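PDB 1Q42: mRNA transport regulator MTR2 from Candida albicans, which affects the transport of mRNA from the nucleus to the cytoplasm and interacts with MEX67. Local coordinates for residues 161-173 / 183-196. Sequence-based numbering, arbitrary orientation.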
ATOM      1  N   GLY A 161     -14.385   5.103   9.736  1.00 25.14           N
ATOM      2  CA  GLY A 161     -14.291   6.457  10.251  1.00 24.84           C
ATOM      3  C   GLY A 161     -14.317   7.519   9.156  1.00 24.47           C
ATOM      4  O   GLY A 161     -14.748   7.276   8.015  1.00 24.13           O
ATOM      5  N   SER A 162     -13.843   8.707   9.516  1.00 23.86           N
ATOM      6  CA  SER A 162     -13.799   9.858   8.613  1.00 23.11           C
ATOM      7  C   SER A 162     -12.726   9.697   7.531  1.00 21.62           C
ATOM      8  O   SER A 162     -11.702   9.029   7.743  1.00 20.57           O
ATOM      9  CB  SER A 162     -13.523  11.133   9.411  1.00 23.92           C
ATOM     10  OG  SER A 162     -14.560  11.372  10.368  1.00 25.99           O
ATOM     11  N   TRP A 163     -12.972  10.321   6.382  1.00 21.22           N
ATOM     12  CA  TRP A 163     -12.022  10.325   5.269  1.00 19.56           C
ATOM     13  C   TRP A 163     -10.744  11.121   5.569  1.00 18.89           C
ATOM     14  O   TRP A 163     -10.796  12.274   6.065  1.00 18.18           O
ATOM     15  CB  TRP A 163     -12.656  10.900   4.004  1.00 20.09           C
ATOM     16  CG  TRP A 163     -13.751  10.058   3.337  1.00 20.08           C
ATOM     17  CD1 TRP A 163     -15.059  10.418   3.157  1.00 23.61           C
ATOM     18  CD2 TRP A 163     -13.611   8.765   2.728  1.00 20.19           C
ATOM     19  NE1 TRP A 163     -15.736   9.424   2.491  1.00 22.84           N
ATOM     20  CE2 TRP A 163     -14.870   8.398   2.220  1.00 22.13           C
ATOM     21  CE3 TRP A 163     -12.551   7.858   2.588  1.00 19.96           C
ATOM     22  CZ2 TRP A 163     -15.097   7.174   1.569  1.00 22.45           C
ATOM     23  CZ3 TRP A 163     -12.784   6.643   1.922  1.00 20.16           C
ATOM     24  CH2 TRP A 163     -14.047   6.317   1.437  1.00 22.40           C
ATOM     25  N   PHE A 164      -9.619  10.468   5.265  1.00 17.58           N
ATOM     26  CA  PHE A 164      -8.310  11.071   5.174  1.00 17.30           C
ATOM     27  C   PHE A 164      -8.066  11.329   3.691  1.00 17.01           C
ATOM     28  O   PHE A 164      -8.553  10.595   2.854  1.00 16.50           O
ATOM     29  CB  PHE A 164      -7.197  10.101   5.580  1.00 16.80           C
ATOM     30  CG  PHE A 164      -7.115   9.795   7.049  1.00 18.86           C
ATOM     31  CD1 PHE A 164      -5.945  10.043   7.729  1.00 18.28           C
ATOM     32  CD2 PHE A 164      -8.158   9.192   7.723  1.00 18.99           C
ATOM     33  CE1 PHE A 164      -5.822   9.722   9.079  1.00 20.17           C
ATOM     34  CE2 PHE A 164      -8.050   8.881   9.069  1.00 21.57           C
ATOM     35  CZ  PHE A 164      -6.872   9.142   9.744  1.00 20.66           C
ATOM     36  N   GLY A 165      -7.249  12.328   3.388  1.00 15.80           N
ATOM     37  CA  GLY A 165      -6.710  12.501   2.060  1.00 16.03           C
ATOM     38  C   GLY A 165      -5.335  11.881   1.985  1.00 16.27           C
ATOM     39  O   GLY A 165      -4.567  11.968   2.929  1.00 15.13           O
ATOM     40  N   VAL A 166      -5.031  11.265   0.843  1.00 17.60           N
ATOM     41  CA  VAL A 166      -3.733  10.656   0.586  1.00 18.37           C
ATOM     42  C   VAL A 166      -3.201  11.042  -0.807  1.00 17.76           C
ATOM     43  O   VAL A 166      -3.953  11.085  -1.773  1.00 19.23           O
ATOM     44  CB  VAL A 166      -3.803   9.109   0.639  1.00 19.27           C
ATOM     45  CG1 VAL A 166      -2.385   8.519   0.469  1.00 22.77           C
ATOM     46  CG2 VAL A 166      -4.374   8.650   1.935  1.00 21.81           C
ATOM     47  N   ASP A 167      -1.906  11.332  -0.886  1.00 17.11           N
ATOM     48  CA  ASP A 167      -1.210  11.502  -2.168  1.00 17.27           C
ATOM     49  C   ASP A 167      -0.097  10.480  -2.207  1.00 17.11           C
ATOM     50  O   ASP A 167       0.602  10.280  -1.207  1.00 16.30           O
ATOM     51  CB  ASP A 167      -0.596  12.908  -2.268  1.00 18.01           C
ATOM     52  CG  ASP A 167      -1.468  13.894  -3.025  1.00 22.99           C
ATOM     53  OD1 ASP A 167      -2.649  13.595  -3.317  1.00 24.53           O
ATOM     54  OD2 ASP A 167      -1.054  15.053  -3.314  1.00 27.98           O
ATOM     55  N   VAL A 168       0.074   9.830  -3.351  1.00 16.26           N
ATOM     56  CA  VAL A 168       1.091   8.812  -3.475  1.00 16.94           C
ATOM     57  C   VAL A 168       1.861   9.067  -4.769  1.00 17.39           C
ATOM     58  O   VAL A 168       1.260   9.345  -5.805  1.00 17.76           O
ATOM     59  CB  VAL A 168       0.471   7.398  -3.528  1.00 17.00           C
ATOM     60  CG1 VAL A 168       1.551   6.355  -3.703  1.00 16.96           C
ATOM     61  CG2 VAL A 168      -0.330   7.109  -2.294  1.00 18.22           C
ATOM     62  N   ASN A 169       3.186   8.985  -4.684  1.00 17.21           N
ATOM     63  CA  ASN A 169       4.058   9.033  -5.838  1.00 17.83           C
ATOM     64  C   ASN A 169       4.809   7.702  -5.936  1.00 17.32           C
ATOM     65  O   ASN A 169       5.434   7.280  -4.994  1.00 16.57           O
ATOM     66  CB  ASN A 169       5.065  10.183  -5.714  1.00 18.51           C
ATOM     67  CG  ASN A 169       4.415  11.542  -5.816  1.00 21.82           C
ATOM     68  OD1 ASN A 169       3.755  11.850  -6.801  1.00 23.91           O
ATOM     69  ND2 ASN A 169       4.600  12.359  -4.797  1.00 25.43           N
ATOM     70  N   LEU A 170       4.707   7.040  -7.081  1.00 17.66           N
ATOM     71  CA  LEU A 170       5.392   5.773  -7.324  1.00 17.98           C
ATOM     72  C   LEU A 170       6.337   5.928  -8.520  1.00 18.86           C
ATOM     73  O   LEU A 170       6.031   6.659  -9.463  1.00 19.86           O
ATOM     74  CB  LEU A 170       4.363   4.691  -7.684  1.00 18.05           C
ATOM     75  CG  LEU A 170       3.259   4.304  -6.696  1.00 17.70           C
ATOM     76  CD1 LEU A 170       2.417   3.135  -7.293  1.00 18.58           C
ATOM     77  CD2 LEU A 170       3.767   3.965  -5.334  1.00 18.39           C
ATOM     78  N   VAL A 171       7.477   5.261  -8.479  1.00 19.34           N
ATOM     79  CA  VAL A 171       8.282   5.028  -9.667  1.00 19.85           C
ATOM     80  C   VAL A 171       8.270   3.507  -9.863  1.00 20.81           C
ATOM     81  O   VAL A 171       8.687   2.764  -8.976  1.00 20.28           O
ATOM     82  CB  VAL A 171       9.705   5.566  -9.520  1.00 20.46           C
ATOM     83  CG1 VAL A 171      10.475   5.360 -10.821  1.00 21.53           C
ATOM     84  CG2 VAL A 171       9.685   7.050  -9.138  1.00 19.83           C
ATOM     85  N   VAL A 172       7.753   3.056 -11.003  1.00 21.96           N
ATOM     86  CA  VAL A 172       7.430   1.649 -11.225  1.00 23.51           C
ATOM     87  C   VAL A 172       8.035   1.168 -12.528  1.00 25.34           C
ATOM     88  O   VAL A 172       8.090   1.914 -13.490  1.00 25.19           O
ATOM     89  CB  VAL A 172       5.887   1.434 -11.310  1.00 23.71           C
ATOM     90  CG1 VAL A 172       5.544  -0.054 -11.277  1.00 24.43           C
ATOM     91  CG2 VAL A 172       5.164   2.177 -10.194  1.00 24.13           C
ATOM     92  N   ASP A 173       8.484  -0.082 -12.566  1.00 27.23           N
ATOM     93  CA  ASP A 173       8.982  -0.676 -13.810  1.00 30.36           C
ATOM     94  C   ASP A 173       7.873  -0.680 -14.865  1.00 32.93           C
ATOM     95  O   ASP A 173       6.701  -0.832 -14.528  1.00 32.47           O
ATOM     96  CB  ASP A 173       9.454  -2.120 -13.566  1.00 30.52           C
ATOM     97  CG  ASP A 173      10.808  -2.201 -12.879  1.00 30.06           C
ATOM     98  OD1 ASP A 173      11.433  -1.154 -12.613  1.00 29.58           O
ATOM     99  OD2 ASP A 173      11.331  -3.295 -12.564  1.00 29.74           O
ATOM    100  N   ILE A 183       7.613  -1.987  -8.050  1.00 21.94           N
ATOM    101  CA  ILE A 183       7.686  -0.609  -7.545  1.00 21.10           C
ATOM    102  C   ILE A 183       9.077  -0.316  -6.978  1.00 20.65           C
ATOM    103  O   ILE A 183       9.503  -0.959  -6.018  1.00 20.72           O
ATOM    104  CB  ILE A 183       6.597  -0.351  -6.484  1.00 19.45           C
ATOM    105  CG1 ILE A 183       5.198  -0.590  -7.081  1.00 20.00           C
ATOM    106  CG2 ILE A 183       6.721   1.090  -5.957  1.00 20.10           C
ATOM    107  CD1 ILE A 183       4.047  -0.592  -6.077  1.00 20.56           C
ATOM    108  N   ASN A 184       9.785   0.633  -7.603  1.00 20.66           N
ATOM    109  CA  ASN A 184      11.119   1.079  -7.193  1.00 20.85           C
ATOM    110  C   ASN A 184      11.124   2.100  -6.079  1.00 19.74           C
ATOM    111  O   ASN A 184      12.067   2.178  -5.306  1.00 18.84           O
ATOM    112  CB  ASN A 184      11.872   1.685  -8.385  1.00 21.65           C
ATOM    113  CG  ASN A 184      11.936   0.726  -9.561  1.00 23.60           C
ATOM    114  OD1 ASN A 184      11.226   0.897 -10.564  1.00 26.90           O
ATOM    115  ND2 ASN A 184      12.727  -0.315  -9.414  1.00 23.14           N
ATOM    116  N   SER A 185      10.078   2.905  -6.013  1.00 19.50           N
ATOM    117  CA  SER A 185       9.946   3.888  -4.943  1.00 19.71           C
ATOM    118  C   SER A 185       8.488   4.206  -4.671  1.00 19.18           C
ATOM    119  O   SER A 185       7.673   4.201  -5.587  1.00 18.29           O
ATOM    120  CB  SER A 185      10.739   5.166  -5.249  1.00 21.06           C
ATOM    121  OG  SER A 185      10.202   5.903  -6.320  1.00 24.10           O
ATOM    122  N   MET A 186       8.180   4.441  -3.398  1.00 18.75           N
ATOM    123  CA  MET A 186       6.837   4.819  -2.950  1.00 18.78           C
ATOM    124  C   MET A 186       6.957   5.947  -1.935  1.00 18.01           C
ATOM    125  O   MET A 186       7.708   5.854  -0.960  1.00 18.11           O
ATOM    126  CB  MET A 186       6.080   3.646  -2.319  1.00 19.55           C
ATOM    127  CG  MET A 186       4.720   4.045  -1.701  1.00 21.06           C
ATOM    128  SD  MET A 186       3.836   2.651  -1.040  1.00 26.01           S
ATOM    129  CE  MET A 186       4.756   2.314   0.422  1.00 25.41           C
ATOM    130  N   ASP A 187       6.226   7.025  -2.199  1.00 17.73           N
ATOM    131  CA  ASP A 187       6.089   8.150  -1.299  1.00 17.78           C
ATOM    132  C   ASP A 187       4.586   8.218  -0.981  1.00 17.07           C
ATOM    133  O   ASP A 187       3.802   8.574  -1.842  1.00 17.51           O
ATOM    134  CB  ASP A 187       6.619   9.413  -2.001  1.00 18.72           C
ATOM    135  CG  ASP A 187       6.165  10.705  -1.367  1.00 22.48           C
ATOM    136  OD1 ASP A 187       5.945  10.772  -0.142  1.00 27.35           O
ATOM    137  OD2 ASP A 187       6.008  11.739  -2.043  1.00 27.76           O
ATOM    138  N   TYR A 188       4.218   7.835   0.235  1.00 16.33           N
ATOM    139  CA  TYR A 188       2.830   7.806   0.700  1.00 16.23           C
ATOM    140  C   TYR A 188       2.675   8.883   1.769  1.00 16.40           C
ATOM    141  O   TYR A 188       3.437   8.907   2.735  1.00 15.68           O
ATOM    142  CB  TYR A 188       2.535   6.417   1.278  1.00 16.92           C
ATOM    143  CG  TYR A 188       1.104   6.164   1.698  1.00 15.55           C
ATOM    144  CD1 TYR A 188       0.237   5.423   0.900  1.00 15.41           C
ATOM    145  CD2 TYR A 188       0.631   6.605   2.929  1.00 16.36           C
ATOM    146  CE1 TYR A 188      -1.068   5.181   1.298  1.00 17.01           C
ATOM    147  CE2 TYR A 188      -0.674   6.376   3.322  1.00 17.36           C
ATOM    148  CZ  TYR A 188      -1.516   5.651   2.507  1.00 17.08           C
ATOM    149  OH  TYR A 188      -2.830   5.423   2.897  1.00 17.37           O
ATOM    150  N   ARG A 189       1.704   9.773   1.598  1.00 16.86           N
ATOM    151  CA  ARG A 189       1.579  10.949   2.461  1.00 18.81           C
ATOM    152  C   ARG A 189       0.109  11.263   2.747  1.00 17.92           C
ATOM    153  O   ARG A 189      -0.650  11.374   1.825  1.00 17.03           O
ATOM    154  CB  ARG A 189       2.224  12.143   1.752  1.00 20.33           C
ATOM    155  CG  ARG A 189       2.463  13.360   2.577  1.00 26.30           C
ATOM    156  CD  ARG A 189       3.294  14.399   1.862  1.00 30.82           C
ATOM    157  NE  ARG A 189       4.719  14.176   2.110  1.00 36.44           N
ATOM    158  CZ  ARG A 189       5.673  14.025   1.182  1.00 39.34           C
ATOM    159  NH1 ARG A 189       5.428  14.092  -0.133  1.00 41.02           N
ATOM    160  NH2 ARG A 189       6.912  13.808   1.593  1.00 39.38           N
ATOM    161  N   PHE A 190      -0.287  11.415   4.002  1.00 17.27           N
ATOM    162  CA  PHE A 190      -1.599  11.983   4.298  1.00 18.47           C
ATOM    163  C   PHE A 190      -1.559  13.477   3.964  1.00 18.85           C
ATOM    164  O   PHE A 190      -0.665  14.211   4.419  1.00 19.62           O
ATOM    165  CB  PHE A 190      -1.998  11.799   5.781  1.00 18.86           C
ATOM    166  CG  PHE A 190      -2.266  10.370   6.188  1.00 20.86           C
ATOM    167  CD1 PHE A 190      -2.929   9.487   5.355  1.00 20.01           C
ATOM    168  CD2 PHE A 190      -1.903   9.930   7.457  1.00 24.57           C
ATOM    169  CE1 PHE A 190      -3.160   8.179   5.739  1.00 22.30           C
ATOM    170  CE2 PHE A 190      -2.157   8.623   7.859  1.00 24.95           C
ATOM    171  CZ  PHE A 190      -2.785   7.750   6.995  1.00 24.20           C
ATOM    172  N   THR A 191      -2.514  13.918   3.152  1.00 18.82           N
ATOM    173  CA  THR A 191      -2.684  15.340   2.838  1.00 19.26           C
ATOM    174  C   THR A 191      -3.822  15.985   3.617  1.00 19.25           C
ATOM    175  O   THR A 191      -3.931  17.223   3.647  1.00 18.15           O
ATOM    176  CB  THR A 191      -2.957  15.501   1.355  1.00 19.44           C
ATOM    177  OG1 THR A 191      -4.095  14.693   0.991  1.00 18.59           O
ATOM    178  CG2 THR A 191      -1.806  14.970   0.538  1.00 21.23           C
ATOM    179  N   TYR A 192      -4.669  15.157   4.226  1.00 18.17           N
ATOM    180  CA  TYR A 192      -5.652  15.611   5.215  1.00 18.88           C
ATOM    181  C   TYR A 192      -5.862  14.535   6.268  1.00 19.73           C
ATOM    182  O   TYR A 192      -6.112  13.374   5.937  1.00 18.01           O
ATOM    183  CB  TYR A 192      -6.996  15.954   4.562  1.00 19.11           C
ATOM    184  CG  TYR A 192      -8.043  16.269   5.591  1.00 19.17           C
ATOM    185  CD1 TYR A 192      -8.078  17.522   6.200  1.00 20.58           C
ATOM    186  CD2 TYR A 192      -8.956  15.312   6.008  1.00 19.06           C
ATOM    187  CE1 TYR A 192      -9.016  17.813   7.188  1.00 20.74           C
ATOM    188  CE2 TYR A 192      -9.886  15.589   6.996  1.00 23.01           C
ATOM    189  CZ  TYR A 192      -9.923  16.851   7.572  1.00 21.67           C
ATOM    190  OH  TYR A 192     -10.846  17.160   8.547  1.00 22.08           O
ATOM    191  N   VAL A 193      -5.806  14.946   7.534  1.00 20.42           N
ATOM    192  CA  VAL A 193      -6.026  14.045   8.651  1.00 21.87           C
ATOM    193  C   VAL A 193      -7.171  14.595   9.503  1.00 24.39           C
ATOM    194  O   VAL A 193      -7.089  15.727   9.990  1.00 24.90           O
ATOM    195  CB  VAL A 193      -4.754  13.936   9.528  1.00 21.51           C
ATOM    196  CG1 VAL A 193      -5.025  13.093  10.779  1.00 20.55           C
ATOM    197  CG2 VAL A 193      -3.615  13.356   8.724  1.00 21.88           C
ATOM    198  N   PRO A 194      -8.241  13.829   9.673  1.00 26.24           N
ATOM    199  CA  PRO A 194      -9.371  14.301  10.487  1.00 28.93           C
ATOM    200  C   PRO A 194      -9.028  14.372  11.988  1.00 32.28           C
ATOM    201  O   PRO A 194      -8.222  13.589  12.480  1.00 31.48           O
ATOM    202  CB  PRO A 194     -10.473  13.275  10.199  1.00 28.28           C
ATOM    203  CG  PRO A 194      -9.748  12.032   9.743  1.00 26.92           C
ATOM    204  CD  PRO A 194      -8.476  12.487   9.110  1.00 25.58           C
ATOM    205  N   ASN A 195      -9.656  15.306  12.699  1.00 36.81           N
ATOM    206  CA  ASN A 195      -9.336  15.554  14.108  1.00 40.70           C
ATOM    207  C   ASN A 195      -9.768  14.419  15.033  1.00 43.14           C
ATOM    208  O   ASN A 195      -9.230  14.278  16.133  1.00 44.29           O
ATOM    209  CB  ASN A 195     -10.012  16.841  14.611  1.00 42.24           C
ATOM    210  CG  ASN A 195      -9.669  18.065  13.778  1.00 44.05           C
ATOM    211  OD1 ASN A 195      -8.880  18.000  12.834  1.00 47.54           O
ATOM    212  ND2 ASN A 195     -10.285  19.193  14.120  1.00 48.22           N
ATOM    213  N   ASP A 196     -10.724  13.611  14.572  1.00 36.89           N
ATOM    214  CA  ASP A 196     -11.532  12.753  15.443  1.00 38.66           C
ATOM    215  C   ASP A 196     -10.974  11.346  15.651  1.00 39.40           C
ATOM    216  O   ASP A 196     -10.444  10.726  14.726  1.00 40.85           O
ATOM    217  CB  ASP A 196     -12.979  12.678  14.915  1.00 39.34           C
ATOM    218  CG  ASP A 196     -13.058  12.304  13.432  1.00 40.97           C
ATOM    219  OD1 ASP A 196     -12.173  11.575  12.934  1.00 43.05           O
ATOM    220  OD2 ASP A 196     -13.981  12.696  12.687  1.00 44.59           O
TER
HETATM  221  O   HOH W   1     -12.453   9.139  12.231  1.00 31.65           O
HETATM  222  O   HOH W   2      -4.724  14.206  -1.660  1.00 21.22           O
HETATM  223  O   HOH W   3       8.178   7.634  -5.259  1.00 23.01           O
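P194 sets its CD over the centre of one face of the F164 ring, 3.4 Å from the centroid and 6° off the normal. F164 lays CD1 over the middle of one F190 face, the two ring planes standing 49° apart, while V166 CG2 comes up to the rim of F190 in its plane at CD1. Diagonally across the strands, V166 CG1 sits over one face of the Y188 ring, 3.6 Å from Y188 CZ and displaced toward the rim; with CG1 anti to the backbone N (chi1 -176°), the valine spreads its two methyls, CG1 over Y188 and CG2 at F190. L170 and M186 continue this apolar face side by side. On the reverse face N169 ND2 gives D187 OD2 a nearly straight bond of 3.2 Å, in the plane of its own amide but on the anti side of the carboxylate. The same OD2 takes a salt bridge from R189 NH1 at 3.1 Å.

Between these two faces, 164-173 and 183-192 form an antiparallel hairpin within the strongly bent sheet of the NTF2 fold. Two classic bulges interrupt its ladder: T191 and Y192 both face G165, and N184 and S185 both face V171, whose O accepts N184 N at 2.8 Å and S185 N at 3.3 Å. Past the first bulge, S162 OG donates to the syn side of D196 OD2 at 2.7 Å, and a water joins S162 N to D196 OD1.

Further out, F129 meets F164 edge-to-face, W95 does likewise with Y188, and the Y188 hydroxyl is hydrogen-bonded to H103 NE2. Helix 29-40 packs against the other end of the apolar face, F32 touching L170 and V172, F36 touching I183 and M186.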